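Local coordinates for chromosome-partitioning ATPase Soj (PDB 2BEJ), which hydrolyses ATP and binds double-stranded DNA cooperatively in an ATP-dependent way, forming nucleoprotein filaments, and is probably involved in chromosome partitioning, at residues Leu175-Asp180 / Thr204-Asn209; Leu11-Gly16 / Val138-Ala143; Ile25-Tyr30 / Arg236-Glu241; Arg7-Ala12 / Leu114-Ala119. All coordinates share one frame; numbering follows the deposited sequence.

Overall arrangement
Contacts 2 and 4 flank strand 8-11 in the central sheet, one with strand 136-142 and one with strand 114-118; they share L11 and A12, and their centres are about 13 Å apart. Contact 1 lies one strand further out, where strand 170-177 follows 136-142; L175 N and O pair with V139 O and V141 N, and its centre is about 12 Å from that of contact 2. Contact 3 packs two helices against this sheet, L27 meeting L116 of contact 4 and L238 meeting L175 of contact 1. ADP is gripped at its adenine by contact 1, while the side chain of D118 in contact 4 lies about 4 Å from the magnesium ion.

Contact 1. Residues Leu175-Asp180 / Thr204-Asn209; sequences LVTMYD and TVIPRN. With ADP (adenosine-5'-diphosphate), chain B.
Two donors grip the carbonyl oxygen of Y179: the backbone N of R208, 2.9 Å from Y179 O, and, more weakly, a water that also donates to R208 O. The R208 N-H arrives above the carbonyl plane, 51° out of it. Before this point Y179 N gives a nearly straight bond to I206 O (3.0 Å) and I206 N one to V176 O (2.9 Å). M178 has a left-handed backbone conformation, with positive phi and psi; the bond to I206 O comes from Y179 N, M178 N being badly angled for it. A second water links V176 N to T204 O. The loop ahead of helix 210-214 thus runs along the end of strand 170-177 and lines the adenine pocket of this ParA-family P-loop ATPase. P207 O accepts from ADP N6 at 2.8 Å and N209 N donates to ADP N1 at 3.1 Å, so backbone atoms alone make these two bonds to the base. M178 lies over a face of the purine: CG sits beside the backbone N (chi1 -52°), 3.4 Å from ADP C5, and the bent chain brings CE over ADP C8. With an alanine here, the adenine would probably lose this thioether cover and be freer to shift on its two backbone bonds. Further back, V205 CG1 packs obliquely on Y179 CB at 3.5 Å, while the Y179 ring meets R237 (cation-pi) and H233 (edge-to-face) of the second subunit.

Contact 2. Residues Leu11-Gly16 / Val138-Ala143; sequences LANQKG and VVPVQA
L11 and V138 lie side by side in neighbouring parallel strands, their side chains pointing the same way from the sheet. The touching branch is L11 CD1, which rests on V138 CB at 3.7 Å and also reaches V138 CG1; CG lies opposite the carbonyl carbon (chi1 -72°), bringing CD1 alongside the valine. Just beyond, A12 N donates to V138 O at 3.1 Å, and L11 CA adds a C-H contact to the same oxygen at 3.4 Å. A12 O in turn is met by carbon: V139 CA-H points at it, V139 CG1 comes to 3.4 Å, and P140 CD approaches to 3.7 Å. P140 has no N-H, so it cannot give A12 O the next bond that regular parallel pairing would call for, and the two chains part here. The departing chain is the phosphate-binding loop: strand 8-11 leads into the deviant Walker A motif, which starts at K15, a residue that binds ATP, and runs on into helix 20-33. K15 O also accepts from the NZ of the P-loop lysine K20. N13, at the point of divergence, turns its side chain back onto the strand and crosses P140 at about a right angle. N13 CB packs on V139 CG1 at 3.9 Å. The V139 side chain also touches L154 of helix 147-164 and L171 of the neighbouring strand 170-177.

Contact 3. Residues Ile25-Tyr30 / Arg236-Glu241; sequences INLAAY and RRLAEE
Helix 20-33, which follows the P-loop, is crossed here by the long C-terminal helix 230-248; the axes of segments 25-30 and 236-241 approach to 8.6 Å at a crossing angle of -77°. A239 lies at the crossing, its small side chain consistent with the close approach: its CB touches Y30 CB at 3.8 Å, and L27 CD2 sits 3.6 Å from A239 N. L27 CD2 also meets L238 CD2 at 3.8 Å, the two leucines crossing at about a right angle. Y30 turns its ring face to R236, whose CB stands 3.9 Å from the ring centroid and 16° off the ring normal, a CH-pi contact. The arginine chain bends at chi2 (96°), laying CD against Y30 CD1 at 3.6 Å. Were Y30 replaced by alanine, the R236 stem would probably lose the ring face it rests on and turn more easily. The guanidinium makes a long salt bridge with E240 through NE, and R236 NH1 bonds weakly to Q187 of the second subunit. Across the crossing the segments are therefore joined by apolar and CH-pi packing, while the charged side-chain ends of R236 and E240 pair within their own helix, and R236 also reaches the second subunit.

Contact 4. Residues Arg7-Ala12 / Leu114-Ala119; sequences RRIALA and LVLLDA
Five backbone hydrogen bonds join R7-A12 to L114-A119 in parallel register. V115 accepts and donates in turn: V115 N bonds R7 O, and I9 N reaches V115 O at 2.7 Å. L117 repeats this one step on, L117 N giving to I9 O and L11 N giving to L117 O, both at 2.9 Å. A119 N closes the series on L11 O with a longer bond of 3.3 Å, at the point where both strands end. Longer CA-H contacts from L114, R8, L116 and A10 reach R7 O, V115 O, I9 O and L117 O. Apolar contacts follow the faces. I9, L11 and L116 share the one toward helix 20-33, where L116 CD2 lies 4.0 Å from I9 CB and 4.1 Å from L11 CD2, and A28 backs L116. On the other face R8 and V115 run side by side, R8 CG resting on V115 CB at 3.8 Å. Charged groups find their partners nearby: R7 NH1 and R8 NE both form salt bridges with D109, R7 NH2 also bonds Y112 O and R8 NH2 bonds A133 O, and D118 OD2 bonds T21 OG1, the side chain of D118 lying about 4 Å from the magnesium ion. The P-loop strand directly beside a strand that ends in an aspartate near the metal, as in a Walker B motif, is typical of the largely parallel sheet of ParA-type P-loop ATPases.

Contact 1. Residues Leu175-Asp180 / Thr204-Asn209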
# COMPACT_ATOMS: atom_id res chain seq x y z
N LEU A 175 0.80 8.99 7.12
CA LEU A 175 0.73 7.58 7.40
C LEU A 175 -0.44 7.24 8.31
O LEU A 175 -0.51 7.72 9.44
CB LEU A 175 2.03 7.14 8.08
CG LEU A 175 2.08 5.69 8.56
CD1 LEU A 175 2.18 4.71 7.37
CD2 LEU A 175 3.26 5.51 9.52
N VAL A 176 -1.36 6.39 7.83
CA VAL A 176 -2.45 5.90 8.67
C VAL A 176 -1.91 4.79 9.58
O VAL A 176 -1.40 3.78 9.10
CB VAL A 176 -3.64 5.39 7.82
CG1 VAL A 176 -4.80 4.94 8.71
CG2 VAL A 176 -4.10 6.45 6.82
N THR A 177 -1.99 5.02 10.89
CA THR A 177 -1.48 4.10 11.90
C THR A 177 -2.62 3.60 12.78
O THR A 177 -3.69 4.21 12.81
CB THR A 177 -0.43 4.77 12.84
OG1 THR A 177 -1.05 5.84 13.57
CG2 THR A 177 0.74 5.32 12.06
N MET A 178 -2.38 2.50 13.49
CA MET A 178 -3.36 1.90 14.42
C MET A 178 -4.73 1.71 13.76
O MET A 178 -5.77 1.98 14.37
CB MET A 178 -3.50 2.73 15.70
CG MET A 178 -2.20 3.02 16.36
SD MET A 178 -2.43 3.96 17.86
CE MET A 178 -1.07 5.10 17.70
N TYR A 179 -4.71 1.25 12.52
CA TYR A 179 -5.91 1.00 11.76
C TYR A 179 -6.60 -0.20 12.39
O TYR A 179 -6.05 -1.31 12.38
CB TYR A 179 -5.53 0.74 10.29
CG TYR A 179 -6.67 0.41 9.34
CD1 TYR A 179 -7.12 1.35 8.42
CD2 TYR A 179 -7.26 -0.85 9.33
CE1 TYR A 179 -8.14 1.04 7.50
CE2 TYR A 179 -8.28 -1.16 8.44
CZ TYR A 179 -8.72 -0.22 7.53
OH TYR A 179 -9.73 -0.53 6.64
N ASP A 180 -7.77 0.03 12.98
CA ASP A 180 -8.51 -1.02 13.68
C ASP A 180 -9.34 -1.80 12.67
O ASP A 180 -10.31 -1.29 12.12
CB ASP A 180 -9.40 -0.41 14.78
CG ASP A 180 -9.87 -1.44 15.81
OD1 ASP A 180 -10.30 -2.54 15.44
OD2 ASP A 180 -9.82 -1.13 17.02
N THR A 204 0.75 2.09 2.23
CA THR A 204 0.96 1.21 3.37
C THR A 204 0.29 1.83 4.61
O THR A 204 0.50 3.01 4.92
CB THR A 204 2.45 0.99 3.63
OG1 THR A 204 3.08 0.56 2.42
CG2 THR A 204 2.65 -0.08 4.70
N VAL A 205 -0.51 1.01 5.29
CA VAL A 205 -1.27 1.40 6.46
C VAL A 205 -0.85 0.45 7.59
O VAL A 205 -0.69 -0.76 7.37
CB VAL A 205 -2.78 1.24 6.17
CG1 VAL A 205 -3.60 1.44 7.43
CG2 VAL A 205 -3.23 2.23 5.09
N ILE A 206 -0.64 1.00 8.78
CA ILE A 206 -0.17 0.22 9.92
C ILE A 206 -1.37 -0.26 10.75
O ILE A 206 -2.10 0.56 11.30
CB ILE A 206 0.82 1.05 10.82
CG1 ILE A 206 1.92 1.74 9.99
CG2 ILE A 206 1.36 0.19 11.97
CD1 ILE A 206 2.85 0.80 9.23
N PRO A 207 -1.55 -1.59 10.86
CA PRO A 207 -2.66 -2.15 11.62
C PRO A 207 -2.48 -1.94 13.11
O PRO A 207 -1.35 -1.95 13.61
CB PRO A 207 -2.58 -3.65 11.30
CG PRO A 207 -1.12 -3.88 10.98
CD PRO A 207 -0.67 -2.63 10.29
N ARG A 208 -3.58 -1.71 13.81
CA ARG A 208 -3.58 -1.83 15.26
C ARG A 208 -3.35 -3.31 15.56
O ARG A 208 -4.11 -4.17 15.09
CB ARG A 208 -4.89 -1.33 15.88
CG ARG A 208 -4.91 -1.37 17.43
CD ARG A 208 -5.84 -0.31 18.02
NE ARG A 208 -5.43 0.09 19.37
CZ ARG A 208 -4.78 1.22 19.68
NH1 ARG A 208 -4.47 2.10 18.73
NH2 ARG A 208 -4.45 1.48 20.94
N ASN A 209 -2.30 -3.59 16.33
CA ASN A 209 -1.90 -4.95 16.63
C ASN A 209 -1.19 -5.01 17.99
O ASN A 209 -0.31 -4.20 18.27
CB ASN A 209 -1.00 -5.48 15.51
CG ASN A 209 -0.59 -6.92 15.73
OD1 ASN A 209 0.50 -7.19 16.21
ND2 ASN A 209 -1.47 -7.86 15.38
PB ADP B . 3.45 9.02 19.71
O1B ADP B . 4.94 8.81 19.72
O2B ADP B . 2.92 9.67 18.46
O3B ADP B . 2.94 9.67 20.98
PA ADP B . 3.56 6.17 20.09
O1A ADP B . 4.49 6.37 21.26
O2A ADP B . 4.17 5.60 18.84
O3A ADP B . 2.79 7.55 19.73
O5' ADP B . 2.33 5.24 20.50
C5' ADP B . 1.55 5.48 21.67
C4' ADP B . 1.12 4.12 22.21
O4' ADP B . 0.33 3.43 21.23
C3' ADP B . 2.35 3.26 22.48
O3' ADP B . 2.12 2.45 23.64
C2' ADP B . 2.42 2.33 21.29
O2' ADP B . 3.03 1.09 21.64
C1' ADP B . 0.97 2.19 20.86
N9 ADP B . 0.88 1.94 19.39
C8 ADP B . 1.45 2.67 18.41
N7 ADP B . 1.17 2.15 17.19
C5 ADP B . 0.40 1.07 17.38
C6 ADP B . -0.27 0.05 16.52
N6 ADP B . -0.16 0.09 15.17
N1 ADP B . -0.99 -0.91 17.12
C2 ADP B . -1.12 -0.97 18.47
N3 ADP B . -0.55 -0.09 19.31
C4 ADP B . 0.20 0.94 18.83
O HOH W 1 -1.00 5.10 5.25
O HOH W 2 -6.59 -4.35 13.67

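Contact 2. Residues Leu11-Gly16 / Val138-Ala143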
# COMPACT_ATOMS: atom_id res chain seq x y z
N LEU A 11 9.30 12.87 12.12
CA LEU A 11 8.04 12.21 12.43
C LEU A 11 7.33 13.19 13.33
O LEU A 11 7.79 13.44 14.45
CB LEU A 11 8.30 10.88 13.17
CG LEU A 11 8.89 9.69 12.39
CD1 LEU A 11 7.99 9.31 11.25
CD2 LEU A 11 10.31 9.95 11.90
N ALA A 12 6.24 13.77 12.84
CA ALA A 12 5.59 14.87 13.55
C ALA A 12 4.09 14.95 13.33
O ALA A 12 3.57 14.56 12.28
CB ALA A 12 6.24 16.19 13.17
N ASN A 13 3.41 15.47 14.35
CA ASN A 13 2.01 15.88 14.29
C ASN A 13 1.62 16.63 15.56
O ASN A 13 2.38 16.67 16.51
CB ASN A 13 1.08 14.69 14.05
CG ASN A 13 1.31 13.56 15.02
OD1 ASN A 13 1.14 12.39 14.67
ND2 ASN A 13 1.68 13.88 16.26
N GLN A 14 0.42 17.21 15.58
CA GLN A 14 -0.05 17.96 16.75
C GLN A 14 -0.07 17.09 18.01
O GLN A 14 0.61 17.39 19.00
CB GLN A 14 -1.44 18.55 16.50
CG GLN A 14 -1.59 19.38 15.22
CD GLN A 14 -2.96 20.03 15.09
OE1 GLN A 14 -3.98 19.47 15.52
NE2 GLN A 14 -3.00 21.21 14.47
N LYS A 15 -0.84 16.00 17.94
CA LYS A 15 -1.19 15.17 19.09
C LYS A 15 -0.09 14.20 19.50
O LYS A 15 0.88 13.99 18.76
CB LYS A 15 -2.47 14.38 18.81
CG LYS A 15 -3.76 15.12 19.11
CD LYS A 15 -4.13 16.12 18.01
CE LYS A 15 -5.38 16.92 18.37
NZ LYS A 15 -5.95 17.60 17.17
N GLY A 16 -0.25 13.63 20.69
CA GLY A 16 0.55 12.47 21.09
C GLY A 16 -0.26 11.21 20.86
O GLY A 16 -1.43 11.28 20.45
N VAL A 138 7.08 12.74 7.81
CA VAL A 138 6.04 11.73 7.87
C VAL A 138 5.11 12.09 9.01
O VAL A 138 5.55 12.36 10.14
CB VAL A 138 6.62 10.29 8.01
CG1 VAL A 138 5.51 9.25 8.29
CG2 VAL A 138 7.40 9.92 6.75
N VAL A 139 3.82 12.16 8.70
CA VAL A 139 2.79 12.56 9.66
C VAL A 139 1.91 11.34 9.96
O VAL A 139 1.06 10.97 9.14
CB VAL A 139 1.95 13.75 9.11
CG1 VAL A 139 0.95 14.26 10.16
CG2 VAL A 139 2.85 14.88 8.64
N PRO A 140 2.14 10.68 11.11
CA PRO A 140 1.25 9.58 11.51
C PRO A 140 -0.11 10.11 11.97
O PRO A 140 -0.17 11.11 12.70
CB PRO A 140 1.99 8.92 12.69
CG PRO A 140 3.34 9.59 12.78
CD PRO A 140 3.23 10.91 12.07
N VAL A 141 -1.18 9.45 11.55
CA VAL A 141 -2.53 9.81 11.99
C VAL A 141 -3.34 8.53 12.22
O VAL A 141 -3.17 7.55 11.49
CB VAL A 141 -3.28 10.73 10.96
CG1 VAL A 141 -2.52 12.00 10.72
CG2 VAL A 141 -3.52 10.02 9.63
N GLN A 142 -4.22 8.54 13.22
CA GLN A 142 -5.22 7.49 13.36
C GLN A 142 -6.27 7.67 12.30
O GLN A 142 -6.59 8.80 11.93
CB GLN A 142 -5.94 7.55 14.71
CG GLN A 142 -5.34 6.70 15.79
CD GLN A 142 -4.33 7.48 16.58
OE1 GLN A 142 -3.25 7.76 16.08
NE2 GLN A 142 -4.68 7.86 17.82
N ALA A 143 -6.84 6.56 11.83
CA ALA A 143 -8.00 6.63 10.96
C ALA A 143 -9.24 6.94 11.81
O ALA A 143 -10.13 6.11 11.97
CB ALA A 143 -8.18 5.32 10.19

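Contact 3. Residues Ile25-Tyr30 / Arg236-Glu241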
# COMPACT_ATOMS: atom_id res chain seq x y z
N ILE A 25 10.91 4.10 15.36
CA ILE A 25 11.65 2.92 15.78
C ILE A 25 11.62 1.87 14.67
O ILE A 25 12.67 1.35 14.25
CB ILE A 25 11.08 2.33 17.09
CG1 ILE A 25 11.46 3.22 18.28
CG2 ILE A 25 11.60 0.89 17.31
CD1 ILE A 25 10.83 2.79 19.60
N ASN A 26 10.43 1.56 14.17
CA ASN A 26 10.29 0.45 13.24
C ASN A 26 10.72 0.72 11.81
O ASN A 26 11.20 -0.19 11.15
CB ASN A 26 8.91 -0.18 13.35
CG ASN A 26 8.74 -0.91 14.67
OD1 ASN A 26 9.61 -1.69 15.09
ND2 ASN A 26 7.63 -0.65 15.35
N LEU A 27 10.58 1.96 11.36
CA LEU A 27 11.22 2.40 10.12
C LEU A 27 12.73 2.25 10.17
O LEU A 27 13.34 1.76 9.22
CB LEU A 27 10.87 3.85 9.77
CG LEU A 27 9.61 4.11 8.97
CD1 LEU A 27 9.53 5.58 8.58
CD2 LEU A 27 9.57 3.17 7.72
N ALA A 28 13.34 2.68 11.27
CA ALA A 28 14.77 2.49 11.48
C ALA A 28 15.13 1.01 11.38
O ALA A 28 16.05 0.65 10.65
CB ALA A 28 15.20 3.07 12.83
N ALA A 29 14.39 0.17 12.11
CA ALA A 29 14.60 -1.29 12.08
C ALA A 29 14.63 -1.85 10.66
O ALA A 29 15.50 -2.65 10.34
CB ALA A 29 13.54 -2.01 12.90
N TYR A 30 13.68 -1.43 9.82
CA TYR A 30 13.60 -2.00 8.47
C TYR A 30 14.43 -1.27 7.41
O TYR A 30 14.84 -1.89 6.42
CB TYR A 30 12.15 -2.21 8.03
CG TYR A 30 11.48 -3.34 8.80
CD1 TYR A 30 11.84 -4.67 8.56
CD2 TYR A 30 10.52 -3.08 9.76
CE1 TYR A 30 11.24 -5.71 9.27
CE2 TYR A 30 9.90 -4.10 10.47
CZ TYR A 30 10.28 -5.42 10.23
OH TYR A 30 9.67 -6.44 10.93
N ARG A 236 7.89 -3.05 7.30
CA ARG A 236 8.85 -3.46 6.28
C ARG A 236 8.45 -2.89 4.90
O ARG A 236 9.29 -2.36 4.17
CB ARG A 236 8.96 -4.99 6.23
CG ARG A 236 9.64 -5.58 4.98
CD ARG A 236 11.12 -5.86 5.21
NE ARG A 236 11.83 -6.35 4.03
CZ ARG A 236 12.34 -7.58 3.89
NH1 ARG A 236 12.22 -8.48 4.86
NH2 ARG A 236 12.98 -7.91 2.77
N ARG A 237 7.16 -2.99 4.56
CA ARG A 237 6.65 -2.45 3.32
C ARG A 237 6.68 -0.91 3.35
O ARG A 237 6.98 -0.27 2.35
CB ARG A 237 5.24 -2.99 3.08
CG ARG A 237 4.56 -2.56 1.78
CD ARG A 237 3.23 -3.32 1.59
NE ARG A 237 3.39 -4.77 1.78
CZ ARG A 237 2.78 -5.48 2.73
NH1 ARG A 237 1.93 -4.91 3.58
NH2 ARG A 237 3.02 -6.78 2.84
N LEU A 238 6.39 -0.33 4.51
CA LEU A 238 6.48 1.12 4.65
C LEU A 238 7.89 1.63 4.39
O LEU A 238 8.07 2.64 3.70
CB LEU A 238 6.01 1.58 6.03
CG LEU A 238 6.02 3.11 6.16
CD1 LEU A 238 5.02 3.76 5.18
CD2 LEU A 238 5.80 3.56 7.61
N ALA A 239 8.89 0.95 4.94
CA ALA A 239 10.28 1.28 4.65
C ALA A 239 10.54 1.27 3.13
O ALA A 239 11.15 2.19 2.61
CB ALA A 239 11.24 0.31 5.37
N GLU A 240 10.07 0.22 2.44
CA GLU A 240 10.12 0.19 0.96
C GLU A 240 9.39 1.40 0.35
O GLU A 240 9.91 2.07 -0.54
CB GLU A 240 9.55 -1.12 0.41
CG GLU A 240 10.41 -2.35 0.77
CD GLU A 240 9.66 -3.67 0.77
OE1 GLU A 240 8.48 -3.73 0.32
OE2 GLU A 240 10.25 -4.68 1.24
N GLU A 241 8.20 1.71 0.86
CA GLU A 241 7.45 2.83 0.30
C GLU A 241 8.13 4.17 0.56
O GLU A 241 8.13 5.05 -0.31
CB GLU A 241 6.00 2.85 0.82
CG GLU A 241 5.09 3.66 -0.10
CD GLU A 241 3.63 3.63 0.32
OE1 GLU A 241 3.29 2.92 1.29
OE2 GLU A 241 2.85 4.35 -0.31

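Contact 4. Residues Arg7-Ala12 / Leu114-Ala119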
# COMPACT_ATOMS: atom_id res chain seq x y z
N ARG A 7 17.25 13.21 3.17
CA ARG A 7 18.08 12.45 4.11
C ARG A 7 17.47 12.44 5.51
O ARG A 7 17.40 11.40 6.15
CB ARG A 7 19.46 13.10 4.22
CG ARG A 7 20.40 12.83 3.07
CD ARG A 7 21.67 13.65 3.27
NE ARG A 7 22.11 13.66 4.66
CZ ARG A 7 22.83 12.70 5.24
NH1 ARG A 7 23.18 12.80 6.51
NH2 ARG A 7 23.21 11.63 4.54
N ARG A 8 17.06 13.61 5.99
CA ARG A 8 16.49 13.72 7.33
C ARG A 8 14.98 13.76 7.24
O ARG A 8 14.42 14.57 6.51
CB ARG A 8 17.01 14.96 8.06
CG ARG A 8 18.51 14.96 8.27
CD ARG A 8 18.91 16.22 9.00
NE ARG A 8 20.35 16.48 8.93
CZ ARG A 8 20.88 17.69 8.79
NH1 ARG A 8 22.20 17.83 8.75
NH2 ARG A 8 20.09 18.75 8.67
N ILE A 9 14.34 12.89 8.01
CA ILE A 9 12.89 12.77 7.99
C ILE A 9 12.37 12.95 9.39
O ILE A 9 12.75 12.20 10.29
CB ILE A 9 12.43 11.39 7.44
CG1 ILE A 9 12.92 11.17 6.01
CG2 ILE A 9 10.91 11.26 7.53
CD1 ILE A 9 12.90 9.69 5.56
N ALA A 10 11.51 13.95 9.57
CA ALA A 10 10.86 14.20 10.84
C ALA A 10 9.56 13.41 10.93
O ALA A 10 8.83 13.28 9.95
CB ALA A 10 10.60 15.68 11.03
N LEU A 11 9.30 12.87 12.12
CA LEU A 11 8.04 12.21 12.43
C LEU A 11 7.33 13.19 13.33
O LEU A 11 7.79 13.44 14.45
CB LEU A 11 8.30 10.88 13.17
CG LEU A 11 8.89 9.69 12.39
CD1 LEU A 11 7.99 9.31 11.25
CD2 LEU A 11 10.31 9.95 11.90
N ALA A 12 6.24 13.77 12.84
CA ALA A 12 5.59 14.87 13.55
C ALA A 12 4.09 14.95 13.33
O ALA A 12 3.57 14.56 12.28
CB ALA A 12 6.24 16.19 13.17
N LEU A 114 20.25 7.89 6.22
CA LEU A 114 18.94 8.41 6.60
C LEU A 114 18.92 8.78 8.08
O LEU A 114 19.48 8.06 8.91
CB LEU A 114 17.84 7.40 6.28
CG LEU A 114 17.61 7.06 4.81
CD1 LEU A 114 17.03 5.65 4.65
CD2 LEU A 114 16.73 8.10 4.10
N VAL A 115 18.29 9.90 8.40
CA VAL A 115 18.19 10.35 9.79
C VAL A 115 16.71 10.54 10.15
O VAL A 115 15.99 11.30 9.51
CB VAL A 115 19.02 11.62 10.04
CG1 VAL A 115 19.05 11.98 11.52
CG2 VAL A 115 20.45 11.45 9.50
N LEU A 116 16.28 9.82 11.18
CA LEU A 116 14.90 9.90 11.65
C LEU A 116 14.79 10.75 12.92
O LEU A 116 15.41 10.44 13.95
CB LEU A 116 14.35 8.49 11.89
CG LEU A 116 14.26 7.59 10.65
CD1 LEU A 116 13.86 6.18 11.05
CD2 LEU A 116 13.27 8.16 9.63
N LEU A 117 14.03 11.83 12.84
CA LEU A 117 13.85 12.74 13.98
C LEU A 117 12.49 12.51 14.64
O LEU A 117 11.45 12.93 14.13
CB LEU A 117 14.02 14.20 13.54
CG LEU A 117 15.24 14.57 12.68
CD1 LEU A 117 15.12 16.02 12.20
CD2 LEU A 117 16.59 14.34 13.40
N ASP A 118 12.50 11.82 15.78
CA ASP A 118 11.28 11.56 16.51
C ASP A 118 10.94 12.78 17.36
O ASP A 118 11.56 13.02 18.38
CB ASP A 118 11.42 10.31 17.39
CG ASP A 118 10.10 9.88 18.02
OD1 ASP A 118 9.04 10.34 17.55
OD2 ASP A 118 10.13 9.08 18.98
N ALA A 119 9.94 13.55 16.91
CA ALA A 119 9.55 14.80 17.57
C ALA A 119 8.56 14.57 18.71
O ALA A 119 7.78 13.62 18.68
CB ALA A 119 8.97 15.77 16.54